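Local structure of imine reductase (Bacillus cereus, 4D3D) at residues L41-S55 with G64-N78. The protein catalyses the NADPH-dependent, S-selective reduction of the cyclic imine 2-methylpyrroline. Numbering follows the deposited sequence. Where two conformers were deposited one is given.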
ATOM      1  N   LEU B  41       9.600  17.954 -32.947  1.00 26.41           N
ATOM      2  CA  LEU B  41      10.293  19.016 -33.734  1.00 31.44           C
ATOM      3  C   LEU B  41      11.804  18.927 -33.553  1.00 31.88           C
ATOM      4  O   LEU B  41      12.565  18.978 -34.525  1.00 29.98           O
ATOM      5  CB  LEU B  41       9.815  20.439 -33.369  1.00 30.72           C
ATOM      6  CG  LEU B  41       8.411  20.771 -33.924  1.00 31.33           C
ATOM      7  CD1 LEU B  41       7.835  22.001 -33.226  1.00 34.75           C
ATOM      8  CD2 LEU B  41       8.389  20.923 -35.463  1.00 35.23           C
ATOM      9  N   GLU B  42      12.207  18.735 -32.322  1.00 32.26           N
ATOM     10  CA  GLU B  42      13.628  18.572 -32.015  1.00 37.52           C
ATOM     11  C   GLU B  42      14.263  17.402 -32.777  1.00 38.88           C
ATOM     12  O   GLU B  42      15.405  17.502 -33.182  1.00 38.56           O
ATOM     13  CB  GLU B  42      13.801  18.388 -30.523  1.00 40.88           C
ATOM     14  CG  GLU B  42      15.243  18.227 -30.057  1.00 53.44           C
ATOM     15  CD  GLU B  42      15.320  17.950 -28.571  1.00 61.57           C
ATOM     16  OE1 GLU B  42      14.315  18.230 -27.881  1.00 61.13           O
ATOM     17  OE2 GLU B  42      16.374  17.449 -28.110  1.00 67.83           O
ATOM     18  N   TYR B  43      13.532  16.314 -32.977  1.00 35.42           N
ATOM     19  CA  TYR B  43      14.064  15.140 -33.637  1.00 35.02           C
ATOM     20  C   TYR B  43      13.803  15.177 -35.130  1.00 34.62           C
ATOM     21  O   TYR B  43      13.899  14.136 -35.818  1.00 37.27           O
ATOM     22  CB  TYR B  43      13.556  13.824 -32.941  1.00 35.24           C
ATOM     23  CG  TYR B  43      14.332  13.542 -31.643  1.00 40.05           C
ATOM     24  CD1 TYR B  43      14.020  14.209 -30.467  1.00 43.83           C
ATOM     25  CD2 TYR B  43      15.438  12.675 -31.618  1.00 41.00           C
ATOM     26  CE1 TYR B  43      14.748  14.011 -29.277  1.00 46.71           C
ATOM     27  CE2 TYR B  43      16.171  12.474 -30.440  1.00 42.32           C
ATOM     28  CZ  TYR B  43      15.837  13.153 -29.279  1.00 45.27           C
ATOM     29  OH  TYR B  43      16.543  12.952 -28.101  1.00 43.44           O
ATOM     30  N   GLY B  44      13.470  16.358 -35.668  1.00 33.34           N
ATOM     31  CA  GLY B  44      13.390  16.488 -37.098  1.00 33.68           C
ATOM     32  C   GLY B  44      12.083  16.071 -37.773  1.00 30.82           C
ATOM     33  O   GLY B  44      12.060  15.863 -38.982  1.00 31.15           O
ATOM     34  N   TYR B  45      11.009  15.884 -37.021  1.00 29.65           N
ATOM     35  CA  TYR B  45       9.737  15.537 -37.627  1.00 27.59           C
ATOM     36  C   TYR B  45       9.080  16.761 -38.195  1.00 28.15           C
ATOM     37  O   TYR B  45       9.235  17.883 -37.680  1.00 30.05           O
ATOM     38  CB  TYR B  45       8.799  14.944 -36.560  1.00 28.39           C
ATOM     39  CG  TYR B  45       9.081  13.490 -36.290  1.00 27.40           C
ATOM     40  CD1 TYR B  45      10.261  13.105 -35.667  1.00 28.56           C
ATOM     41  CD2 TYR B  45       8.209  12.478 -36.737  1.00 27.24           C
ATOM     42  CE1 TYR B  45      10.578  11.769 -35.481  1.00 29.84           C
ATOM     43  CE2 TYR B  45       8.511  11.132 -36.547  1.00 27.94           C
ATOM     44  CZ  TYR B  45       9.689  10.772 -35.911  1.00 29.70           C
ATOM     45  OH  TYR B  45      10.023   9.442 -35.712  1.00 33.51           O
ATOM     46  N   SER B  46       8.348  16.563 -39.272  1.00 25.99           N
ATOM     47  CA  SER B  46       7.367  17.538 -39.737  1.00 29.84           C
ATOM     48  C   SER B  46       6.125  17.323 -38.819  1.00 26.73           C
ATOM     49  O   SER B  46       5.654  16.204 -38.745  1.00 28.71           O
ATOM     50  CB  SER B  46       6.981  17.214 -41.166  1.00 35.86           C
ATOM     51  OG  SER B  46       5.860  17.991 -41.568  1.00 41.59           O
ATOM     52  N   VAL B  47       5.692  18.365 -38.107  1.00 25.20           N
ATOM     53  CA  VAL B  47       4.616  18.247 -37.120  1.00 23.35           C
ATOM     54  C   VAL B  47       3.450  19.159 -37.499  1.00 24.19           C
ATOM     55  O   VAL B  47       3.633  20.372 -37.536  1.00 24.61           O
ATOM     56  CB  VAL B  47       5.105  18.575 -35.722  1.00 24.12           C
ATOM     57  CG1 VAL B  47       4.012  18.397 -34.663  1.00 25.09           C
ATOM     58  CG2 VAL B  47       6.296  17.717 -35.357  1.00 25.77           C
ATOM     59  N   THR B  48       2.241  18.608 -37.685  1.00 21.49           N
ATOM     60  CA  THR B  48       1.052  19.414 -37.972  1.00 19.67           C
ATOM     61  C   THR B  48       0.216  19.422 -36.692  1.00 20.21           C
ATOM     62  O   THR B  48       0.094  18.370 -36.030  1.00 19.07           O
ATOM     63  CB  THR B  48       0.261  18.804 -39.100  1.00 19.67           C
ATOM     64  OG1 THR B  48       1.046  18.884 -40.311  1.00 22.01           O
ATOM     65  CG2 THR B  48      -1.045  19.514 -39.275  1.00 19.12           C
ATOM     66  N   VAL B  49      -0.291  20.600 -36.279  1.00 18.75           N
ATOM     67  CA  VAL B  49      -1.030  20.759 -34.997  1.00 18.65           C
ATOM     68  C   VAL B  49      -2.382  21.427 -35.189  1.00 19.98           C
ATOM     69  O   VAL B  49      -2.518  22.249 -36.103  1.00 20.84           O
ATOM     70  CB  VAL B  49      -0.222  21.519 -33.922  1.00 21.98           C
ATOM     71  CG1 VAL B  49       1.115  20.806 -33.646  1.00 21.07           C
ATOM     72  CG2 VAL B  49       0.027  22.989 -34.281  1.00 23.08           C
ATOM     73  N   TRP B  50      -3.350  21.074 -34.363  1.00 17.44           N
ATOM     74  CA  TRP B  50      -4.662  21.705 -34.251  1.00 18.80           C
ATOM     75  C   TRP B  50      -5.090  21.729 -32.783  1.00 20.06           C
ATOM     76  O   TRP B  50      -4.853  20.784 -32.033  1.00 19.90           O
ATOM     77  CB  TRP B  50      -5.782  21.023 -35.093  1.00 18.02           C
ATOM     78  CG  TRP B  50      -7.131  21.706 -35.037  1.00 17.90           C
ATOM     79  CD1 TRP B  50      -7.580  22.684 -35.853  1.00 17.78           C
ATOM     80  CD2 TRP B  50      -8.180  21.444 -34.113  1.00 17.89           C
ATOM     81  NE1 TRP B  50      -8.838  23.057 -35.487  1.00 17.58           N
ATOM     82  CE2 TRP B  50      -9.213  22.345 -34.387  1.00 16.73           C
ATOM     83  CE3 TRP B  50      -8.332  20.547 -33.049  1.00 18.54           C
ATOM     84  CZ2 TRP B  50     -10.409  22.350 -33.683  1.00 16.85           C
ATOM     85  CZ3 TRP B  50      -9.498  20.544 -32.306  1.00 18.74           C
ATOM     86  CH2 TRP B  50     -10.567  21.487 -32.642  1.00 19.81           C
ATOM     87  N   ASN B  51      -5.772  22.823 -32.440  1.00 22.42           N
ATOM     88  CA  ASN B  51      -6.382  22.981 -31.123  1.00 31.01           C
ATOM     89  C   ASN B  51      -7.615  23.903 -31.261  1.00 27.11           C
ATOM     90  O   ASN B  51      -7.639  24.746 -32.127  1.00 26.54           O
ATOM     91  CB  ASN B  51      -5.285  23.537 -30.211  1.00 31.54           C
ATOM     92  CG  ASN B  51      -5.645  23.480 -28.737  1.00 41.53           C
ATOM     93  OD1 ASN B  51      -5.677  22.385 -28.090  1.00 36.83           O
ATOM     94  ND2 ASN B  51      -5.927  24.674 -28.168  1.00 40.61           N
ATOM     95  N   ARG B  52      -8.650  23.735 -30.456  1.00 32.70           N
ATOM     96  CA  ARG B  52      -9.866  24.548 -30.626  0.50 35.32           C
ATOM     97  C   ARG B  52      -9.566  26.042 -30.431  1.00 39.03           C
ATOM     98  O   ARG B  52     -10.263  26.911 -31.016  1.00 39.65           O
ATOM     99  CB  ARG B  52     -10.951  24.090 -29.655  0.50 38.17           C
ATOM    100  CG  ARG B  52     -10.618  24.355 -28.191  0.50 34.51           C
ATOM    101  CD  ARG B  52     -10.954  23.128 -27.463  0.50 35.62           C
ATOM    102  NE  ARG B  52     -11.559  23.381 -26.197  0.50 32.13           N
ATOM    103  CZ  ARG B  52     -12.295  22.472 -25.584  0.50 29.27           C
ATOM    104  NH1 ARG B  52     -12.546  21.231 -26.140  0.50 28.45           N
ATOM    105  NH2 ARG B  52     -12.790  22.808 -24.444  0.50 23.53           N
ATOM    106  N   THR B  53      -8.580  26.310 -29.592  1.00 37.36           N
ATOM    107  CA  THR B  53      -8.109  27.663 -29.367  1.00 41.83           C
ATOM    108  C   THR B  53      -6.775  27.744 -30.049  1.00 35.90           C
ATOM    109  O   THR B  53      -5.797  27.149 -29.599  1.00 33.04           O
ATOM    110  CB  THR B  53      -7.920  27.958 -27.871  1.00 43.33           C
ATOM    111  OG1 THR B  53      -9.161  27.766 -27.155  1.00 37.05           O
ATOM    112  CG2 THR B  53      -7.417  29.401 -27.724  1.00 46.74           C
ATOM    113  N   SER B  54      -6.801  28.474 -31.146  1.00 34.04           N
ATOM    114  CA  SER B  54      -5.746  28.514 -32.169  1.00 39.68           C
ATOM    115  C   SER B  54      -4.434  28.999 -31.575  1.00 39.09           C
ATOM    116  O   SER B  54      -3.364  28.541 -31.943  1.00 30.49           O
ATOM    117  CB  SER B  54      -6.177  29.503 -33.273  1.00 38.92           C
ATOM    118  OG  SER B  54      -5.150  29.753 -34.235  1.00 52.24           O
ATOM    119  N   SER B  55      -4.543  29.990 -30.667  1.00 38.19           N
ATOM    120  CA  SER B  55      -3.353  30.682 -30.129  1.00 39.87           C
ATOM    121  C   SER B  55      -2.474  29.811 -29.235  1.00 36.15           C
ATOM    122  O   SER B  55      -1.278  30.137 -29.038  1.00 36.13           O
ATOM    123  CB  SER B  55      -3.784  31.894 -29.310  1.00 39.47           C
ATOM    124  OG  SER B  55      -4.483  31.466 -28.157  1.00 37.25           O
ATOM    125  N   GLY B  64       8.596  25.919 -35.898  1.00 34.15           N
ATOM    126  CA  GLY B  64       8.460  25.151 -37.177  1.00 32.71           C
ATOM    127  C   GLY B  64       7.203  24.246 -37.371  1.00 30.64           C
ATOM    128  O   GLY B  64       6.980  23.712 -38.438  1.00 30.21           O
ATOM    129  N   ALA B  65       6.379  24.125 -36.342  1.00 26.69           N
ATOM    130  CA  ALA B  65       5.111  23.356 -36.434  1.00 26.02           C
ATOM    131  C   ALA B  65       4.243  24.005 -37.464  1.00 28.11           C
ATOM    132  O   ALA B  65       4.251  25.236 -37.585  1.00 28.23           O
ATOM    133  CB  ALA B  65       4.381  23.362 -35.107  1.00 25.04           C
ATOM    134  N   ILE B  66       3.448  23.205 -38.157  1.00 23.57           N
ATOM    135  CA  ILE B  66       2.491  23.703 -39.093  1.00 24.26           C
ATOM    136  C   ILE B  66       1.092  23.695 -38.390  1.00 25.40           C
ATOM    137  O   ILE B  66       0.542  22.620 -38.109  1.00 23.91           O
ATOM    138  CB  ILE B  66       2.471  22.772 -40.308  1.00 28.18           C
ATOM    139  CG1 ILE B  66       3.895  22.636 -40.908  1.00 32.73           C
ATOM    140  CG2 ILE B  66       1.448  23.239 -41.323  1.00 30.57           C
ATOM    141  CD1 ILE B  66       4.419  23.925 -41.447  1.00 38.54           C
ATOM    142  N   ARG B  67       0.570  24.862 -38.058  1.00 23.21           N
ATOM    143  CA  ARG B  67      -0.763  25.006 -37.534  1.00 22.72           C
ATOM    144  C   ARG B  67      -1.756  25.022 -38.692  1.00 24.95           C
ATOM    145  O   ARG B  67      -1.605  25.747 -39.682  1.00 24.30           O
ATOM    146  CB  ARG B  67      -0.917  26.275 -36.712  1.00 26.01           C
ATOM    147  CG  ARG B  67      -2.364  26.579 -36.230  1.00 29.40           C
ATOM    148  CD  ARG B  67      -2.450  27.743 -35.228  1.00 33.34           C
ATOM    149  NE  ARG B  67      -1.617  28.857 -35.688  1.00 37.96           N
ATOM    150  CZ  ARG B  67      -1.066  29.799 -34.896  1.00 37.15           C
ATOM    151  NH1 ARG B  67      -1.268  29.840 -33.564  1.00 35.05           N
ATOM    152  NH2 ARG B  67      -0.277  30.705 -35.471  1.00 38.38           N
ATOM    153  N   VAL B  68      -2.772  24.223 -38.564  1.00 19.30           N
ATOM    154  CA  VAL B  68      -3.898  24.251 -39.472  1.00 20.13           C
ATOM    155  C   VAL B  68      -5.190  24.707 -38.806  1.00 18.58           C
ATOM    156  O   VAL B  68      -5.392  24.583 -37.605  1.00 17.73           O
ATOM    157  CB  VAL B  68      -4.143  22.866 -40.139  1.00 17.99           C
ATOM    158  CG1 VAL B  68      -2.885  22.455 -40.927  1.00 20.44           C
ATOM    159  CG2 VAL B  68      -4.459  21.830 -39.111  1.00 18.59           C
ATOM    160  N   SER B  69      -6.070  25.246 -39.614  1.00 19.58           N
ATOM    161  CA  SER B  69      -7.273  25.858 -39.065  1.00 19.66           C
ATOM    162  C   SER B  69      -8.334  24.861 -38.557  1.00 18.14           C
ATOM    163  O   SER B  69      -9.039  25.103 -37.531  1.00 15.84           O
ATOM    164  CB  SER B  69      -7.891  26.790 -40.135  1.00 19.36           C
ATOM    165  OG  SER B  69      -9.116  27.409 -39.623  1.00 18.93           O
ATOM    166  N   THR B  70      -8.450  23.734 -39.260  1.00 16.90           N
ATOM    167  CA  THR B  70      -9.578  22.802 -39.008  1.00 16.74           C
ATOM    168  C   THR B  70      -9.111  21.380 -38.696  1.00 17.32           C
ATOM    169  O   THR B  70      -8.004  20.947 -39.092  1.00 18.59           O
ATOM    170  CB  THR B  70     -10.524  22.720 -40.230  1.00 19.10           C
ATOM    171  OG1 THR B  70      -9.934  22.030 -41.342  1.00 19.50           O
ATOM    172  CG2 THR B  70     -10.936  24.101 -40.729  1.00 19.15           C
ATOM    173  N   VAL B  71      -9.997  20.638 -38.061  1.00 18.47           N
ATOM    174  CA  VAL B  71      -9.760  19.184 -37.711  1.00 19.17           C
ATOM    175  C   VAL B  71      -9.542  18.407 -39.026  1.00 19.10           C
ATOM    176  O   VAL B  71      -8.683  17.544 -39.092  1.00 19.46           O
ATOM    177  CB  VAL B  71     -10.971  18.655 -36.931  1.00 22.20           C
ATOM    178  CG1 VAL B  71     -10.973  17.128 -36.755  1.00 23.04           C
ATOM    179  CG2 VAL B  71     -11.001  19.321 -35.559  1.00 24.15           C
ATOM    180  N   ASN B  72     -10.296  18.770 -40.075  1.00 18.23           N
ATOM    181  CA  ASN B  72     -10.207  18.093 -41.413  0.50 17.28           C
ATOM    182  C   ASN B  72      -8.811  18.185 -41.927  1.00 18.06           C
ATOM    183  O   ASN B  72      -8.227  17.204 -42.415  1.00 19.01           O
ATOM    184  CB  ASN B  72     -11.231  18.681 -42.419  0.50 16.21           C
ATOM    185  CG  ASN B  72     -12.497  17.900 -42.433  0.50 15.58           C
ATOM    186  OD1 ASN B  72     -13.500  18.260 -43.054  0.50 14.64           O
ATOM    187  ND2 ASN B  72     -12.445  16.793 -41.752  0.50 14.55           N
ATOM    188  N   GLU B  73      -8.214  19.377 -41.850  1.00 19.54           N
ATOM    189  CA  GLU B  73      -6.872  19.559 -42.347  1.00 18.86           C
ATOM    190  C   GLU B  73      -5.853  18.783 -41.517  1.00 17.76           C
ATOM    191  O   GLU B  73      -4.850  18.216 -42.052  1.00 18.37           O
ATOM    192  CB  GLU B  73      -6.532  21.082 -42.376  1.00 20.51           C
ATOM    193  CG  GLU B  73      -7.345  21.854 -43.426  1.00 21.03           C
ATOM    194  CD  GLU B  73      -7.189  23.337 -43.169  1.00 27.69           C
ATOM    195  OE1 GLU B  73      -7.734  23.793 -42.184  1.00 26.34           O
ATOM    196  OE2 GLU B  73      -6.447  23.997 -43.857  1.00 32.48           O
ATOM    197  N   ALA B  74      -6.081  18.749 -40.202  1.00 15.58           N
ATOM    198  CA  ALA B  74      -5.161  18.055 -39.325  1.00 17.21           C
ATOM    199  C   ALA B  74      -5.185  16.525 -39.649  1.00 15.67           C
ATOM    200  O   ALA B  74      -4.158  15.889 -39.678  1.00 18.43           O
ATOM    201  CB  ALA B  74      -5.500  18.308 -37.836  1.00 16.82           C
ATOM    202  N   LEU B  75      -6.371  15.962 -39.814  1.00 17.66           N
ATOM    203  CA  LEU B  75      -6.502  14.503 -40.142  1.00 16.41           C
ATOM    204  C   LEU B  75      -5.841  14.223 -41.496  1.00 19.49           C
ATOM    205  O   LEU B  75      -5.222  13.203 -41.675  1.00 17.51           O
ATOM    206  CB  LEU B  75      -7.986  14.133 -40.180  1.00 17.53           C
ATOM    207  CG  LEU B  75      -8.770  14.092 -38.857  1.00 16.94           C
ATOM    208  CD1 LEU B  75     -10.233  13.819 -39.110  1.00 19.26           C
ATOM    209  CD2 LEU B  75      -8.178  12.984 -37.985  1.00 22.85           C
ATOM    210  N   ALA B  76      -6.032  15.100 -42.474  1.00 19.42           N
ATOM    211  CA  ALA B  76      -5.501  14.883 -43.834  1.00 19.35           C
ATOM    212  C   ALA B  76      -3.989  14.874 -43.913  1.00 19.80           C
ATOM    213  O   ALA B  76      -3.409  14.253 -44.843  1.00 20.06           O
ATOM    214  CB  ALA B  76      -6.090  15.914 -44.816  1.00 21.09           C
ATOM    215  N   ALA B  77      -3.353  15.587 -42.982  1.00 17.26           N
ATOM    216  CA  ALA B  77      -1.903  15.794 -43.020  1.00 20.57           C
ATOM    217  C   ALA B  77      -1.058  14.528 -42.916  1.00 21.15           C
ATOM    218  O   ALA B  77       0.094  14.459 -43.447  1.00 21.77           O
ATOM    219  CB  ALA B  77      -1.470  16.787 -41.966  1.00 21.60           C
ATOM    220  N   ASN B  78      -1.532  13.563 -42.118  1.00 20.62           N
ATOM    221  CA  ASN B  78      -0.720  12.427 -41.760  1.00 20.96           C
ATOM    222  C   ASN B  78      -1.601  11.203 -41.471  1.00 19.43           C
ATOM    223  O   ASN B  78      -2.810  11.312 -41.129  1.00 18.83           O
ATOM    224  CB  ASN B  78       0.138  12.707 -40.482  1.00 20.82           C
ATOM    225  CG  ASN B  78       1.198  13.725 -40.672  1.00 23.33           C
ATOM    226  OD1 ASN B  78       1.104  14.878 -40.189  1.00 25.21           O
ATOM    227  ND2 ASN B  78       2.193  13.371 -41.418  1.00 22.00           N
TER
HETATM  228  O   HOH W   1       6.991  20.805 -38.833  1.00 32.08           O
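R67 NH1 is gripped twice: it donates to S54 O at 3.0 Å, the oxygen lying at the edge of the guanidinium near its plane, and it forms a salt bridge with D58. A bend at chi3 (45°) turns the end of the side chain toward S54. On the same side of the sheet L41 lays both methyls against A65, and L60 of helix 58-62 touches the two of them. Strand 46-50 pairs in parallel with strand 66-67 through I66 N to V47 O, V49 N to I66 O and V68 N to V49 O, a ladder extended by a water between V47 N and G64 O.

On the other face, W50 NE1 donates to S69 O at 2.9 Å, a bent bond (134° at the hydrogen) in which the oxygen lies in the indole plane while the nitrogen stands above the plane of the carbonyl. With CG anti to the backbone N (chi1 -177°), the ring is carried to the start of helix 71-77. One ring face takes V71 CG2, 3.5 Å from the centre of the six-membered ring and almost on its normal, a CH-pi contact; R52 N lies over the rim of the opposite face. W50 CB rests on A74 CB, and T48 sets OG1 against A77 CB at 3.7 Å and CG2 against V68 CG1. The axes of strand 46-50 and helix 71-77 come within 8.2 Å and run roughly antiparallel. Strand 46-50, helix 58-62 and strand 66-67 are thus a worked example of the beta-alpha-beta crossover, here at the sheet edge of a Rossmann-type dinucleotide-binding domain.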